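Local atomic coordinates of 70 KDA protein (Xanthomonas sp., PDB entry 4B2N), a protein that oxidatively cleaves natural rubber in a processive manner, as a dioxygenase carrying two covalently attached c-type hemes. Residues A511-F516 against A558-Q563; S520-W525 against W567-V572. All blocks are in the same frame, centred on the assembly; numbering follows the deposited sequence.

Contact 1 of 2, residues A511-F516 against A558-Q563. With HEC (heme c), chain D.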
loop_
_atom_site.group_PDB
_atom_site.type_symbol
_atom_site.label_atom_id
_atom_site.label_comp_id
_atom_site.label_asym_id
_atom_site.label_seq_id
_atom_site.Cartn_x
_atom_site.Cartn_y
_atom_site.Cartn_z
ATOM N N ALA A 511 8.023 -8.687 -10.610
ATOM C CA ALA A 511 7.581 -7.498 -11.297
ATOM C C ALA A 511 7.599 -6.217 -10.444
ATOM O O ALA A 511 7.381 -5.081 -10.972
ATOM C CB ALA A 511 6.142 -7.723 -11.765
ATOM N N THR A 512 7.747 -6.370 -9.141
ATOM C CA THR A 512 7.398 -5.286 -8.202
ATOM C C THR A 512 8.599 -4.570 -7.619
ATOM O O THR A 512 8.513 -3.992 -6.531
ATOM C CB THR A 512 6.450 -5.777 -7.090
ATOM O OG1 THR A 512 7.159 -6.745 -6.283
ATOM C CG2 THR A 512 5.215 -6.495 -7.688
ATOM N N ALA A 513 9.732 -4.563 -8.317
ATOM C CA ALA A 513 10.854 -3.787 -7.788
ATOM C C ALA A 513 10.453 -2.240 -7.773
ATOM O O ALA A 513 9.629 -1.799 -8.560
ATOM C CB ALA A 513 12.099 -4.047 -8.656
ATOM N N PRO A 514 11.028 -1.434 -6.851
ATOM C CA PRO A 514 12.016 -1.842 -5.836
ATOM C C PRO A 514 11.386 -2.475 -4.572
ATOM O O PRO A 514 10.135 -2.490 -4.394
ATOM C CB PRO A 514 12.677 -0.511 -5.482
ATOM C CG PRO A 514 11.579 0.554 -5.662
ATOM C CD PRO A 514 10.777 0.039 -6.831
ATOM N N TYR A 515 12.243 -3.076 -3.729
ATOM C CA TYR A 515 11.773 -3.959 -2.676
ATOM C C TYR A 515 11.897 -3.370 -1.235
ATOM O O TYR A 515 12.636 -2.381 -1.017
ATOM C CB TYR A 515 12.552 -5.305 -2.773
ATOM C CG TYR A 515 12.305 -5.947 -4.123
ATOM C CD1 TYR A 515 11.057 -6.500 -4.426
ATOM C CD2 TYR A 515 13.292 -5.928 -5.121
ATOM C CE1 TYR A 515 10.826 -7.065 -5.680
ATOM C CE2 TYR A 515 13.083 -6.499 -6.377
ATOM C CZ TYR A 515 11.813 -7.077 -6.637
ATOM O OH TYR A 515 11.478 -7.608 -7.836
ATOM N N PHE A 516 11.293 -4.073 -0.270
ATOM C CA PHE A 516 11.145 -3.686 1.103
ATOM C C PHE A 516 10.092 -2.604 1.248
ATOM O O PHE A 516 9.711 -1.959 0.277
ATOM C CB PHE A 516 12.465 -3.252 1.785
ATOM C CG PHE A 516 13.506 -4.331 1.788
ATOM C CD1 PHE A 516 13.137 -5.661 1.687
ATOM C CD2 PHE A 516 14.852 -3.995 1.928
ATOM C CE1 PHE A 516 14.091 -6.685 1.697
ATOM C CE2 PHE A 516 15.837 -4.988 1.944
ATOM C CZ PHE A 516 15.437 -6.334 1.833
ATOM N N ALA A 558 12.889 -2.259 -21.419
ATOM C CA ALA A 558 14.351 -1.955 -21.550
ATOM C C ALA A 558 14.948 -1.358 -20.268
ATOM O O ALA A 558 16.155 -1.463 -20.049
ATOM C CB ALA A 558 14.633 -1.026 -22.720
ATOM N N SER A 559 14.097 -0.804 -19.415
ATOM C CA SER A 559 14.493 -0.234 -18.143
ATOM C C SER A 559 14.506 -1.233 -17.042
ATOM O O SER A 559 15.026 -0.935 -15.994
ATOM C CB SER A 559 13.598 0.906 -17.728
ATOM O OG SER A 559 13.770 1.954 -18.695
ATOM N N TYR A 560 13.920 -2.402 -17.299
ATOM C CA TYR A 560 13.870 -3.466 -16.307
ATOM C C TYR A 560 15.048 -4.388 -16.521
ATOM O O TYR A 560 15.562 -4.451 -17.653
ATOM C CB TYR A 560 12.505 -4.174 -16.341
ATOM C CG TYR A 560 12.067 -4.677 -14.950
ATOM C CD1 TYR A 560 11.662 -3.786 -13.980
ATOM C CD2 TYR A 560 12.109 -6.002 -14.633
ATOM C CE1 TYR A 560 11.242 -4.181 -12.742
ATOM C CE2 TYR A 560 11.664 -6.434 -13.375
ATOM C CZ TYR A 560 11.272 -5.530 -12.435
ATOM O OH TYR A 560 10.854 -5.940 -11.232
ATOM N N ASP A 561 15.530 -4.970 -15.420
ATOM C CA ASP A 561 16.697 -5.887 -15.381
ATOM C C ASP A 561 16.148 -7.296 -15.284
ATOM O O ASP A 561 15.686 -7.707 -14.209
ATOM C CB ASP A 561 17.568 -5.577 -14.161
ATOM C CG ASP A 561 18.869 -6.414 -14.130
ATOM O OD1 ASP A 561 18.873 -7.474 -14.775
ATOM O OD2 ASP A 561 19.838 -5.986 -13.456
ATOM N N TRP A 562 16.217 -8.058 -16.394
ATOM C CA TRP A 562 15.653 -9.380 -16.427
ATOM C C TRP A 562 16.616 -10.395 -15.842
ATOM O O TRP A 562 16.279 -11.567 -15.763
ATOM C CB TRP A 562 15.149 -9.762 -17.835
ATOM C CG TRP A 562 14.162 -8.743 -18.235
ATOM C CD1 TRP A 562 14.389 -7.580 -18.964
ATOM C CD2 TRP A 562 12.777 -8.672 -17.781
ATOM N NE1 TRP A 562 13.224 -6.854 -19.064
ATOM C CE2 TRP A 562 12.216 -7.461 -18.363
ATOM C CE3 TRP A 562 11.960 -9.508 -17.018
ATOM C CZ2 TRP A 562 10.883 -7.076 -18.124
ATOM C CZ3 TRP A 562 10.622 -9.154 -16.830
ATOM C CH2 TRP A 562 10.095 -7.961 -17.375
ATOM N N GLN A 563 17.801 -9.984 -15.414
ATOM C CA GLN A 563 18.689 -10.971 -14.796
ATOM C C GLN A 563 18.678 -10.911 -13.293
ATOM O O GLN A 563 18.490 -11.915 -12.618
ATOM C CB GLN A 563 20.125 -10.828 -15.238
ATOM C CG GLN A 563 20.317 -11.039 -16.735
ATOM C CD GLN A 563 21.594 -10.351 -17.210
ATOM O OE1 GLN A 563 22.529 -10.126 -16.416
ATOM N NE2 GLN A 563 21.634 -9.982 -18.489
HETATM FE FE HEC D . 12.529 -12.141 2.768
HETATM C CHA HEC D . 11.272 -8.978 2.174
HETATM C CHB HEC D . 12.835 -12.765 -0.730
HETATM C CHC HEC D . 14.236 -15.050 3.320
HETATM C CHD HEC D . 11.290 -12.064 5.948
HETATM N NA HEC D . 12.027 -11.131 1.088
HETATM C C1A HEC D . 11.662 -9.763 1.026
HETATM C C2A HEC D . 11.583 -9.292 -0.354
HETATM C C3A HEC D . 12.031 -10.410 -1.204
HETATM C C4A HEC D . 12.360 -11.480 -0.285
HETATM C CMA HEC D . 12.096 -10.400 -2.715
HETATM C CAA HEC D . 11.034 -7.959 -0.857
HETATM C CBA HEC D . 9.489 -8.250 -0.880
HETATM C CGA HEC D . 8.698 -6.956 -1.131
HETATM O O1A HEC D . 9.353 -5.881 -1.131
HETATM O O2A HEC D . 7.439 -6.918 -1.382
HETATM N NB HEC D . 13.395 -13.633 1.468
HETATM C C1B HEC D . 13.437 -13.764 0.143
HETATM C C2B HEC D . 14.124 -14.953 -0.372
HETATM C C3B HEC D . 14.563 -15.623 0.867
HETATM C C4B HEC D . 14.065 -14.739 1.907
HETATM C CMB HEC D . 14.299 -15.344 -1.821
HETATM C CAB HEC D . 15.376 -16.891 1.023
HETATM C CBB HEC D . 16.692 -16.780 0.566
HETATM N NC HEC D . 12.616 -13.386 4.256
HETATM C C1C HEC D . 13.503 -14.488 4.418
HETATM C C2C HEC D . 13.570 -15.034 5.768
HETATM C C3C HEC D . 12.702 -14.169 6.527
HETATM C C4C HEC D . 12.211 -13.116 5.594
HETATM C CMC HEC D . 14.365 -16.233 6.262
HETATM C CAC HEC D . 12.446 -14.312 7.997
HETATM C CBC HEC D . 13.399 -14.391 8.945
HETATM N ND HEC D . 11.438 -10.851 3.804
HETATM C C1D HEC D . 11.072 -10.895 5.080
HETATM C C2D HEC D . 10.361 -9.749 5.631
HETATM C C3D HEC D . 10.363 -8.819 4.526
HETATM C C4D HEC D . 11.059 -9.571 3.486
HETATM C CMD HEC D . 9.795 -9.561 7.016
HETATM C CAD HEC D . 9.759 -7.434 4.497
HETATM C CBD HEC D . 10.934 -6.488 4.789
HETATM C CGD HEC D . 10.529 -5.034 4.757
HETATM O O1D HEC D . 10.759 -4.272 5.706
HETATM O O2D HEC D . 9.934 -4.690 3.757
#
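Tyr560 meets the loop at Ala511 and Ala513 with the phenol end of its side chain, a case of one aromatic residue reading backbone and side chain together. Its ring leaves strand 560-561 pointing at the loop, and the OH atom lies over the peptide unit, 3.4 Å from Ala511 C. A weak hydrogen bond runs from Ala513 N to Tyr560 OH at 3.4 Å. The firmer polar partner of this hydroxyl is the carbonyl oxygen of Trp510, just ahead of the segment. The methyl of Ala513 approaches the same ring obliquely, with CB 4.1 Å from Tyr560 CZ. Farther back, Tyr560 CD2 lies over the rim of one face of the Trp562 indole, while Trp567 meets the Tyr560 ring edge-to-face.

Tyr515 crosses Tyr560 at about a right angle. Tyr515 OH stays 3.8 Å from Tyr560 OH, and bonds to Ala509 O instead. With CG anti to the carbonyl carbon (chi1 -60°), the Tyr515 ring folds back along its own loop, and Ala513 CA sits 3.6 Å above one face. A propionate oxygen of the heme, O1A, lies in the plane of this ring at its edge, and Phe516 N donates to that same O1A at 2.8 Å with an N-H...O angle of 146°. The Phe516 ring turns its own edge to the porphyrin, its CE1 3.7 Å from CHA. The cis peptide Ala513-Pro514 lies between Ala513, which meets Tyr560, and Tyr515, which reaches the heme propionate.

The chemistry is thus divided: bonds to the carbonyls of Ala509 and Trp510 fix where the two hydroxyl ends sit, while the backbone N-H of Phe516 is directed to the propionate and would probably help to stabilise its negative charge.

Contact 2 of 2, residues S520-W525 against W567-V572. With HEC (heme c), chain D.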
loop_
_atom_site.group_PDB
_atom_site.type_symbol
_atom_site.label_atom_id
_atom_site.label_comp_id
_atom_site.label_asym_id
_atom_site.label_seq_id
_atom_site.Cartn_x
_atom_site.Cartn_y
_atom_site.Cartn_z
ATOM N N SER A 520 13.400 0.553 -1.191
ATOM C CA SER A 520 14.794 1.055 -1.158
ATOM C C SER A 520 15.794 0.219 -1.936
ATOM O O SER A 520 16.880 0.713 -2.236
ATOM C CB SER A 520 15.331 1.137 0.269
ATOM O OG SER A 520 15.120 -0.084 0.975
ATOM N N VAL A 521 15.446 -1.018 -2.236
ATOM C CA VAL A 521 16.378 -1.900 -2.920
ATOM C C VAL A 521 15.942 -2.202 -4.383
ATOM O O VAL A 521 14.884 -2.753 -4.618
ATOM C CB VAL A 521 16.527 -3.192 -2.158
ATOM C CG1 VAL A 521 17.494 -4.123 -2.932
ATOM C CG2 VAL A 521 16.979 -2.820 -0.762
ATOM N N PRO A 522 16.786 -1.842 -5.377
ATOM C CA PRO A 522 16.204 -1.795 -6.725
ATOM C C PRO A 522 16.054 -3.140 -7.383
ATOM O O PRO A 522 15.328 -3.234 -8.352
ATOM C CB PRO A 522 17.227 -0.980 -7.516
ATOM C CG PRO A 522 18.537 -1.274 -6.809
ATOM C CD PRO A 522 18.155 -1.288 -5.340
ATOM N N ASN A 523 16.737 -4.182 -6.890
ATOM C CA ASN A 523 16.550 -5.487 -7.530
ATOM C C ASN A 523 16.603 -6.647 -6.565
ATOM O O ASN A 523 16.977 -6.504 -5.398
ATOM C CB ASN A 523 17.476 -5.706 -8.768
ATOM C CG ASN A 523 18.965 -5.623 -8.433
ATOM O OD1 ASN A 523 19.843 -5.216 -9.298
ATOM N ND2 ASN A 523 19.291 -5.997 -7.230
ATOM N N LEU A 524 16.182 -7.803 -7.036
ATOM C CA LEU A 524 16.079 -8.945 -6.160
ATOM C C LEU A 524 17.434 -9.467 -5.745
ATOM O O LEU A 524 17.651 -9.893 -4.550
ATOM C CB LEU A 524 15.267 -10.045 -6.850
ATOM C CG LEU A 524 14.253 -10.557 -5.843
ATOM C CD1 LEU A 524 12.913 -10.733 -6.508
ATOM C CD2 LEU A 524 14.787 -11.843 -5.195
ATOM N N TRP A 525 18.364 -9.458 -6.705
ATOM C CA TRP A 525 19.788 -9.690 -6.380
ATOM C C TRP A 525 20.207 -8.964 -5.089
ATOM O O TRP A 525 20.822 -9.542 -4.205
ATOM C CB TRP A 525 20.638 -9.262 -7.571
ATOM C CG TRP A 525 22.088 -9.542 -7.343
ATOM C CD1 TRP A 525 23.078 -8.637 -6.974
ATOM C CD2 TRP A 525 22.752 -10.840 -7.439
ATOM N NE1 TRP A 525 24.292 -9.295 -6.839
ATOM C CE2 TRP A 525 24.150 -10.617 -7.106
ATOM C CE3 TRP A 525 22.333 -12.124 -7.741
ATOM C CZ2 TRP A 525 25.087 -11.651 -7.099
ATOM C CZ3 TRP A 525 23.286 -13.167 -7.742
ATOM C CH2 TRP A 525 24.627 -12.936 -7.420
ATOM N N TRP A 567 14.756 -2.838 -11.338
ATOM C CA TRP A 567 15.098 -1.686 -12.214
ATOM C C TRP A 567 16.560 -1.728 -12.552
ATOM O O TRP A 567 17.384 -2.038 -11.717
ATOM C CB TRP A 567 14.695 -0.346 -11.574
ATOM C CG TRP A 567 13.200 -0.362 -11.458
ATOM C CD1 TRP A 567 12.410 -0.619 -10.316
ATOM C CD2 TRP A 567 12.276 -0.231 -12.573
ATOM N NE1 TRP A 567 11.075 -0.679 -10.678
ATOM C CE2 TRP A 567 10.938 -0.421 -12.029
ATOM C CE3 TRP A 567 12.436 -0.032 -13.958
ATOM C CZ2 TRP A 567 9.789 -0.354 -12.841
ATOM C CZ3 TRP A 567 11.300 0.060 -14.749
ATOM C CH2 TRP A 567 9.983 -0.120 -14.202
ATOM N N LYS A 568 16.867 -1.416 -13.791
ATOM C CA LYS A 568 18.239 -1.019 -14.110
ATOM C C LYS A 568 18.498 0.271 -13.303
ATOM O O LYS A 568 17.587 1.073 -13.059
ATOM C CB LYS A 568 18.400 -0.799 -15.618
ATOM C CG LYS A 568 18.312 -2.073 -16.404
ATOM C CD LYS A 568 18.550 -1.862 -17.881
ATOM C CE LYS A 568 18.872 -3.159 -18.591
ATOM N NZ LYS A 568 18.582 -2.875 -20.020
ATOM N N TYR A 569 19.714 0.477 -12.840
ATOM C CA TYR A 569 19.927 1.734 -12.117
ATOM C C TYR A 569 21.357 2.126 -12.379
ATOM O O TYR A 569 22.192 1.289 -12.819
ATOM C CB TYR A 569 19.694 1.561 -10.599
ATOM C CG TYR A 569 20.624 0.545 -9.983
ATOM C CD1 TYR A 569 21.887 0.944 -9.536
ATOM C CD2 TYR A 569 20.247 -0.795 -9.838
ATOM C CE1 TYR A 569 22.768 0.053 -9.015
ATOM C CE2 TYR A 569 21.118 -1.703 -9.291
ATOM C CZ TYR A 569 22.371 -1.247 -8.881
ATOM O OH TYR A 569 23.278 -2.037 -8.312
ATOM N N THR A 570 21.605 3.377 -12.101
ATOM C CA THR A 570 22.945 3.901 -12.001
ATOM C C THR A 570 23.127 4.270 -10.554
ATOM O O THR A 570 22.302 5.012 -9.949
ATOM C CB THR A 570 23.071 5.108 -12.964
ATOM O OG1 THR A 570 22.897 4.568 -14.269
ATOM C CG2 THR A 570 24.428 5.708 -12.913
ATOM N N ALA A 571 24.171 3.717 -9.943
ATOM C CA ALA A 571 24.547 4.206 -8.594
ATOM C C ALA A 571 24.958 5.705 -8.592
ATOM O O ALA A 571 25.447 6.247 -9.609
ATOM C CB ALA A 571 25.641 3.350 -7.975
ATOM N N VAL A 572 24.738 6.374 -7.464
ATOM C CA VAL A 572 25.071 7.768 -7.315
ATOM C C VAL A 572 25.597 7.926 -5.894
ATOM O O VAL A 572 25.168 7.210 -4.946
ATOM C CB VAL A 572 23.802 8.622 -7.455
ATOM C CG1 VAL A 572 24.116 10.078 -7.216
ATOM C CG2 VAL A 572 23.115 8.419 -8.815
HETATM FE FE HEC D . 12.529 -12.141 2.768
HETATM C CHA HEC D . 11.272 -8.978 2.174
HETATM C CHB HEC D . 12.835 -12.765 -0.730
HETATM C CHC HEC D . 14.236 -15.050 3.320
HETATM C CHD HEC D . 11.290 -12.064 5.948
HETATM N NA HEC D . 12.027 -11.131 1.088
HETATM C C1A HEC D . 11.662 -9.763 1.026
HETATM C C2A HEC D . 11.583 -9.292 -0.354
HETATM C C3A HEC D . 12.031 -10.410 -1.204
HETATM C C4A HEC D . 12.360 -11.480 -0.285
HETATM C CMA HEC D . 12.096 -10.400 -2.715
HETATM C CAA HEC D . 11.034 -7.959 -0.857
HETATM C CBA HEC D . 9.489 -8.250 -0.880
HETATM C CGA HEC D . 8.698 -6.956 -1.131
HETATM O O1A HEC D . 9.353 -5.881 -1.131
HETATM O O2A HEC D . 7.439 -6.918 -1.382
HETATM N NB HEC D . 13.395 -13.633 1.468
HETATM C C1B HEC D . 13.437 -13.764 0.143
HETATM C C2B HEC D . 14.124 -14.953 -0.372
HETATM C C3B HEC D . 14.563 -15.623 0.867
HETATM C C4B HEC D . 14.065 -14.739 1.907
HETATM C CMB HEC D . 14.299 -15.344 -1.821
HETATM C CAB HEC D . 15.376 -16.891 1.023
HETATM C CBB HEC D . 16.692 -16.780 0.566
HETATM N NC HEC D . 12.616 -13.386 4.256
HETATM C C1C HEC D . 13.503 -14.488 4.418
HETATM C C2C HEC D . 13.570 -15.034 5.768
HETATM C C3C HEC D . 12.702 -14.169 6.527
HETATM C C4C HEC D . 12.211 -13.116 5.594
HETATM C CMC HEC D . 14.365 -16.233 6.262
HETATM C CAC HEC D . 12.446 -14.312 7.997
HETATM C CBC HEC D . 13.399 -14.391 8.945
HETATM N ND HEC D . 11.438 -10.851 3.804
HETATM C C1D HEC D . 11.072 -10.895 5.080
HETATM C C2D HEC D . 10.361 -9.749 5.631
HETATM C C3D HEC D . 10.363 -8.819 4.526
HETATM C C4D HEC D . 11.059 -9.571 3.486
HETATM C CMD HEC D . 9.795 -9.561 7.016
HETATM C CAD HEC D . 9.759 -7.434 4.497
HETATM C CBD HEC D . 10.934 -6.488 4.789
HETATM C CGD HEC D . 10.529 -5.034 4.757
HETATM O O1D HEC D . 10.759 -4.272 5.706
HETATM O O2D HEC D . 9.934 -4.690 3.757
#
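Pro522 and Trp567 are joined through the backbone, by the one hydrogen bond between the two segments. Trp567 N donates to Pro522 O at 3.1 Å, a bent bond with an N-H...O angle of 139°, and the donor is tilted out of the carbonyl plane. The indole of Trp567 takes its own polar partner elsewhere, through NE1 to Ala513 O.

Apolar contact is carried by Pro522 and Tyr569. The pyrrolidine ring meets the phenol ring at an oblique angle, touching the CD2-CE2 part of the ring: Pro522 CG is 3.5 Å from Tyr569 CD2, and Pro522 CB follows at 3.8 Å from the same carbon. Tyr569 reaches this position with CG lodged between its backbone N and carbonyl carbon (chi1 60°). Trp537, from strand 536-538, packs against both Pro522 and Tyr569.

Polar-to-aromatic contact comes from Asn523, at the N-cap position of helix 524-528. The end of its amide comes to the edge of the Tyr569 ring near CE2, the two planes standing 59° apart.

Contact with the heme falls to Leu524, in the first turn of that helix. The fork of its side chain rests against a porphyrin methyl, Leu524 CG lying 3.8 Å from CMA and both CD1 and CD2 at 3.9 Å from the same carbon.

Taken together, one peptide hydrogen bond satisfies a buried carbonyl at the foot of the helix, while the proline-tyrosine contact lies alongside that bond and adds a second tie between the same segments. The helix start is thereby held between strand-bearing chain and heme, with Leu524 giving the heme methyl an apolar contact.

From the N terminus the chain runs through 511-516 and turns past His517, a residue hydrogen-bonded to the heme; 520-525 then runs into helix 524-528. Some thirty residues on, the chain returns as 558-563 and then 567-572. Contact 1 closes the first long loop and contact 2 the second; because the segments alternate, the two loops cross instead of nesting. The short antiparallel pair 560-561 and 566-567 thus lies across two successive portions of the heme-binding loop, and 567-572 continues into strand 570-571, which pairs with 536-538 in a three-stranded sheet. The contacts also meet directly, Tyr515 N bonding to Val521 O. Together they tie this hairpin to the second heme c site, ligated axially by His394 and His641.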